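Local coordinates for 3-oxoacyl-[acyl-carrier-protein] synthase (Arabidopsis thaliana, PDB 2IX4), which catalyses the condensation steps of mitochondrial fatty acid synthesis, adding two carbons from malonyl-ACP to a growing acyl chain, at residues 50-53 and 54-58; 133-136 and 137-141. All coordinates share one frame; numbering follows the deposited sequence.

Contact 1 of 2, residues 50-53 and 54-58; sequences KLYT and FDQLS
The amide of Gln-56 lies flat against the ring of Tyr-52, four residues earlier in the chain, with the two planes only 8° apart. Gln-56 CG sits over one face of the ring, offset toward the rim, 3.8 Å from the ring centroid in a CH-pi contact, and NE2 lies 3.5 Å from Tyr-52 CE1. CG stands anti to the carbonyl carbon (chi1 -53°), and a bend at chi2 (-39°) turns the amide back to the ring and to Tyr-52 O. NE2 then donates to Tyr-52 O at 2.9 Å, nearly straight and in the plane of its own amide, so stack and bond together fix how the group is turned. The backbone N of Gln-56 gives Tyr-52 O just a weak bond and turns mainly to Thr-53 O, 2.9 Å away, which it meets from above the carbonyl plane. Tyr-52 OH bonds to Leu-142 N of the second subunit and to a water that reaches Gln-56 OE1 weakly. On another side a second water bridges Leu-51 O and Asp-55 OD1. The change from i+4 bonds (Phe-54 N, Asp-55 N) to i+3 is characteristic of a helix C-terminus, here that of helix 47-55, set against the dimer partner.

Contact 2 of 2, residues 133-136 and 137-141; sequences AAQL and ICEKR
Ala-133 and Ala-134 open the last turns of the helix, their carbonyls taking the N-H groups of Ile-137 (weakly) and Cys-138. Gln-135 comes next, and its side chain does more. CG anti to the backbone N (chi1 -171°) and an extended chain carry the amide across to Glu-139, whose OE2 accepts from Gln-135 NE2 at 2.9 Å. That donor comes in from above the carboxylate plane, and the amide and carboxylate planes stand 75° apart. Glu-139 OE1 is gripped side-on by Arg-141 through two nitrogens, NE at 2.9 Å and NH2 at 2.7 Å, a salt bridge with both bonds on one oxygen. Gln-135 OE1 bonds to Ser-44 OG, so an alanine here would probably leave Ser-44 without this acceptor and the Glu-139 carboxylate freer to turn. Leu-136 sends CD2 over one face of the Arg-141 guanidinium, 3.6 Å from NH1, while Gln-135 CD lies at the edge of that group. Leu-136 O takes Arg-141 N at 2.7 Å in the carbonyl plane, on a lone pair; with Lys-140 N bonded to Ile-137 O and Lys-140 at positive phi (57°), this closes a Schellman motif. Helix 127-138 ends at the dimer interface: Ala-134 packs on its own counterpart in the second subunit, Ala-133 on Leu-213 in helix 212-220 of that subunit, and Lys-140 NZ makes a salt bridge to Glu-48 of the second subunit, in helix 47-55 there.

How the contacts relate
Both contacts finish a helix far from the chain's centre, about 27 Å for the centre of contact 1 and 33 Å for that of contact 2; both are partly buried and touched by the second subunit. Contact 1 buries Thr-53 and Leu-57 and exposes Leu-51 and Asp-55; contact 2 buries Ala-133, Ala-134, Gln-135 and Ile-137 and exposes Glu-139. Within one chain their nearest atoms are about 9 Å apart; across the dimer they meet, Tyr-52 packing on Arg-141 and Thr-53 on Ile-137 of the other copy. Contact 1 is uncharged at its centre, an aromatic ring against an amide, with waters at its margins. Contact 2 is a charged network at a Schellman turn, with buried alanines behind it.

Contact 1 of 2, residues 50-53 and 54-58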
loop_
_atom_site.group_PDB
_atom_site.type_symbol
_atom_site.label_atom_id
_atom_site.label_comp_id
_atom_site.label_asym_id
_atom_site.label_seq_id
_atom_site.Cartn_x
_atom_site.Cartn_y
_atom_site.Cartn_z
ATOM N N LYS A 50 -14.125 23.363 17.298
ATOM C CA LYS A 50 -14.540 22.004 17.664
ATOM C C LYS A 50 -16.059 21.851 17.600
ATOM O O LYS A 50 -16.573 20.943 16.940
ATOM C CB LYS A 50 -14.078 21.649 19.078
ATOM C CG LYS A 50 -12.605 21.329 19.231
ATOM C CD LYS A 50 -12.334 20.924 20.676
ATOM C CE LYS A 50 -10.859 20.861 20.981
ATOM N NZ LYS A 50 -10.627 20.543 22.423
ATOM N N LEU A 51 -16.762 22.749 18.292
ATOM C CA LEU A 51 -18.226 22.738 18.344
ATOM C C LEU A 51 -18.845 22.846 16.954
ATOM O O LEU A 51 -19.718 22.052 16.604
ATOM C CB LEU A 51 -18.759 23.849 19.260
ATOM C CG LEU A 51 -18.636 23.669 20.780
ATOM C CD1 LEU A 51 -18.836 25.000 21.499
ATOM C CD2 LEU A 51 -19.609 22.626 21.314
ATOM N N TYR A 52 -18.376 23.812 16.164
ATOM C CA TYR A 52 -18.839 23.966 14.784
ATOM C C TYR A 52 -18.621 22.692 13.973
ATOM O O TYR A 52 -19.521 22.247 13.257
ATOM C CB TYR A 52 -18.153 25.143 14.075
ATOM C CG TYR A 52 -18.196 25.001 12.563
ATOM C CD1 TYR A 52 -19.291 25.456 11.828
ATOM C CD2 TYR A 52 -17.152 24.375 11.872
ATOM C CE1 TYR A 52 -19.339 25.304 10.444
ATOM C CE2 TYR A 52 -17.195 24.210 10.494
ATOM C CZ TYR A 52 -18.285 24.682 9.788
ATOM O OH TYR A 52 -18.316 24.521 8.425
ATOM N N THR A 53 -17.422 22.123 14.080
ATOM C CA THR A 53 -17.043 20.962 13.281
ATOM C C THR A 53 -17.920 19.754 13.603
ATOM O O THR A 53 -18.411 19.082 12.691
ATOM C CB THR A 53 -15.542 20.612 13.446
ATOM O OG1 THR A 53 -14.748 21.750 13.093
ATOM C CG2 THR A 53 -15.154 19.443 12.552
ATOM N N PHE A 54 -18.119 19.494 14.898
ATOM C CA PHE A 54 -18.987 18.407 15.359
ATOM C C PHE A 54 -20.377 18.470 14.721
ATOM O O PHE A 54 -20.906 17.458 14.262
ATOM C CB PHE A 54 -19.110 18.429 16.888
ATOM C CG PHE A 54 -19.805 17.222 17.458
ATOM C CD1 PHE A 54 -19.101 16.045 17.696
ATOM C CD2 PHE A 54 -21.167 17.260 17.757
ATOM C CE1 PHE A 54 -19.742 14.922 18.222
ATOM C CE2 PHE A 54 -21.816 16.141 18.282
ATOM C CZ PHE A 54 -21.099 14.971 18.517
ATOM N N ASP A 55 -20.948 19.669 14.693
ATOM C CA ASP A 55 -22.268 19.903 14.122
ATOM C C ASP A 55 -22.354 19.618 12.623
ATOM O O ASP A 55 -23.445 19.395 12.102
ATOM C CB ASP A 55 -22.719 21.335 14.415
ATOM C CG ASP A 55 -23.245 21.509 15.832
ATOM O OD1 ASP A 55 -23.278 20.523 16.602
ATOM O OD2 ASP A 55 -23.639 22.642 16.176
ATOM N N GLN A 56 -21.212 19.602 11.937
ATOM C CA GLN A 56 -21.197 19.356 10.488
ATOM C C GLN A 56 -21.184 17.873 10.141
ATOM O O GLN A 56 -21.308 17.502 8.972
ATOM C CB GLN A 56 -20.015 20.064 9.811
ATOM C CG GLN A 56 -19.893 21.557 10.111
ATOM C CD GLN A 56 -21.229 22.274 10.164
ATOM O OE1 GLN A 56 -21.947 22.359 9.163
ATOM N NE2 GLN A 56 -21.562 22.808 11.337
ATOM N N LEU A 57 -21.041 17.032 11.162
ATOM C CA LEU A 57 -20.949 15.592 10.975
ATOM C C LEU A 57 -22.322 14.923 10.961
ATOM O O LEU A 57 -23.036 14.915 11.968
ATOM C CB LEU A 57 -20.059 14.970 12.056
ATOM C CG LEU A 57 -18.652 15.541 12.258
ATOM C CD1 LEU A 57 -17.953 14.794 13.384
ATOM C CD2 LEU A 57 -17.820 15.488 10.977
ATOM N N SER A 58 -22.684 14.370 9.806
ATOM C CA SER A 58 -23.932 13.630 9.640
ATOM C C SER A 58 -23.940 12.373 10.508
ATOM O O SER A 58 -24.944 12.056 11.150
ATOM C CB SER A 58 -24.128 13.255 8.173
ATOM O OG SER A 58 -24.366 14.411 7.391
HETATM O O HOH W 1 -21.367 21.102 18.718
HETATM O O HOH W 2 -20.397 24.376 6.911
#

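Contact 2 of 2, residues 133-136 and 137-141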
loop_
_atom_site.group_PDB
_atom_site.type_symbol
_atom_site.label_atom_id
_atom_site.label_comp_id
_atom_site.label_asym_id
_atom_site.label_seq_id
_atom_site.Cartn_x
_atom_site.Cartn_y
_atom_site.Cartn_z
ATOM N N ALA A 133 -0.938 19.800 10.726
ATOM C CA ALA A 133 0.095 20.430 9.903
ATOM C C ALA A 133 -0.485 21.487 8.956
ATOM O O ALA A 133 0.096 22.559 8.782
ATOM C CB ALA A 133 0.861 19.374 9.125
ATOM N N ALA A 134 -1.635 21.180 8.357
ATOM C CA ALA A 134 -2.318 22.111 7.456
ATOM C C ALA A 134 -2.798 23.363 8.190
ATOM O O ALA A 134 -2.847 24.454 7.610
ATOM C CB ALA A 134 -3.473 21.421 6.761
ATOM N N GLN A 135 -3.139 23.200 9.469
ATOM C CA GLN A 135 -3.513 24.324 10.334
ATOM C C GLN A 135 -2.353 25.309 10.499
ATOM O O GLN A 135 -2.568 26.519 10.590
ATOM C CB GLN A 135 -3.982 23.814 11.703
ATOM C CG GLN A 135 -4.587 24.877 12.612
ATOM C CD GLN A 135 -4.730 24.417 14.052
ATOM O OE1 GLN A 135 -4.291 23.325 14.418
ATOM N NE2 GLN A 135 -5.344 25.252 14.881
ATOM N N LEU A 136 -1.128 24.781 10.529
ATOM C CA LEU A 136 0.082 25.607 10.596
ATOM C C LEU A 136 0.230 26.502 9.363
ATOM O O LEU A 136 0.690 27.638 9.471
ATOM C CB LEU A 136 1.336 24.743 10.781
ATOM C CG LEU A 136 1.399 23.792 11.981
ATOM C CD1 LEU A 136 2.689 22.991 11.952
ATOM C CD2 LEU A 136 1.265 24.541 13.309
ATOM N N ILE A 137 -0.161 25.987 8.198
ATOM C CA ILE A 137 -0.189 26.793 6.975
ATOM C C ILE A 137 -1.234 27.911 7.083
ATOM O O ILE A 137 -0.929 29.075 6.822
ATOM C CB ILE A 137 -0.439 25.931 5.706
ATOM C CG1 ILE A 137 0.692 24.911 5.514
ATOM C CG2 ILE A 137 -0.578 26.819 4.462
ATOM C CD1 ILE A 137 0.418 23.852 4.453
ATOM N N CYS A 138 -2.453 27.554 7.487
ATOM C CA CYS A 138 -3.556 28.515 7.593
ATOM C C CYS A 138 -3.272 29.630 8.600
ATOM O O CYS A 138 -3.639 30.786 8.376
ATOM C CB CYS A 138 -4.861 27.807 7.971
ATOM S SG CYS A 138 -5.463 26.585 6.781
ATOM N N GLU A 139 -2.616 29.272 9.701
ATOM C CA GLU A 139 -2.370 30.202 10.802
ATOM C C GLU A 139 -0.975 30.828 10.756
ATOM O O GLU A 139 -0.611 31.621 11.631
ATOM C CB GLU A 139 -2.613 29.503 12.145
ATOM C CG GLU A 139 -4.060 29.058 12.339
ATOM C CD GLU A 139 -4.326 28.406 13.685
ATOM O OE1 GLU A 139 -3.393 28.301 14.513
ATOM O OE2 GLU A 139 -5.483 27.994 13.912
ATOM N N LYS A 140 -0.216 30.475 9.718
ATOM C CA LYS A 140 1.161 30.939 9.517
ATOM C C LYS A 140 2.073 30.611 10.702
ATOM O O LYS A 140 2.740 31.492 11.250
ATOM C CB LYS A 140 1.214 32.432 9.158
ATOM C CG LYS A 140 0.764 32.752 7.739
ATOM C CD LYS A 140 -0.698 33.155 7.671
ATOM C CE LYS A 140 -0.879 34.655 7.883
ATOM N NZ LYS A 140 -0.403 35.445 6.717
ATOM N N ARG A 141 2.087 29.337 11.086
ATOM C CA ARG A 141 2.896 28.862 12.206
ATOM C C ARG A 141 3.724 27.633 11.817
ATOM O O ARG A 141 3.824 26.670 12.583
ATOM C CB ARG A 141 2.009 28.551 13.420
ATOM C CG ARG A 141 1.337 29.770 14.057
ATOM C CD ARG A 141 0.534 29.403 15.307
ATOM N NE ARG A 141 -0.543 28.450 15.029
ATOM C CZ ARG A 141 -0.553 27.179 15.430
ATOM N NH1 ARG A 141 0.456 26.685 16.141
ATOM N NH2 ARG A 141 -1.581 26.395 15.122
#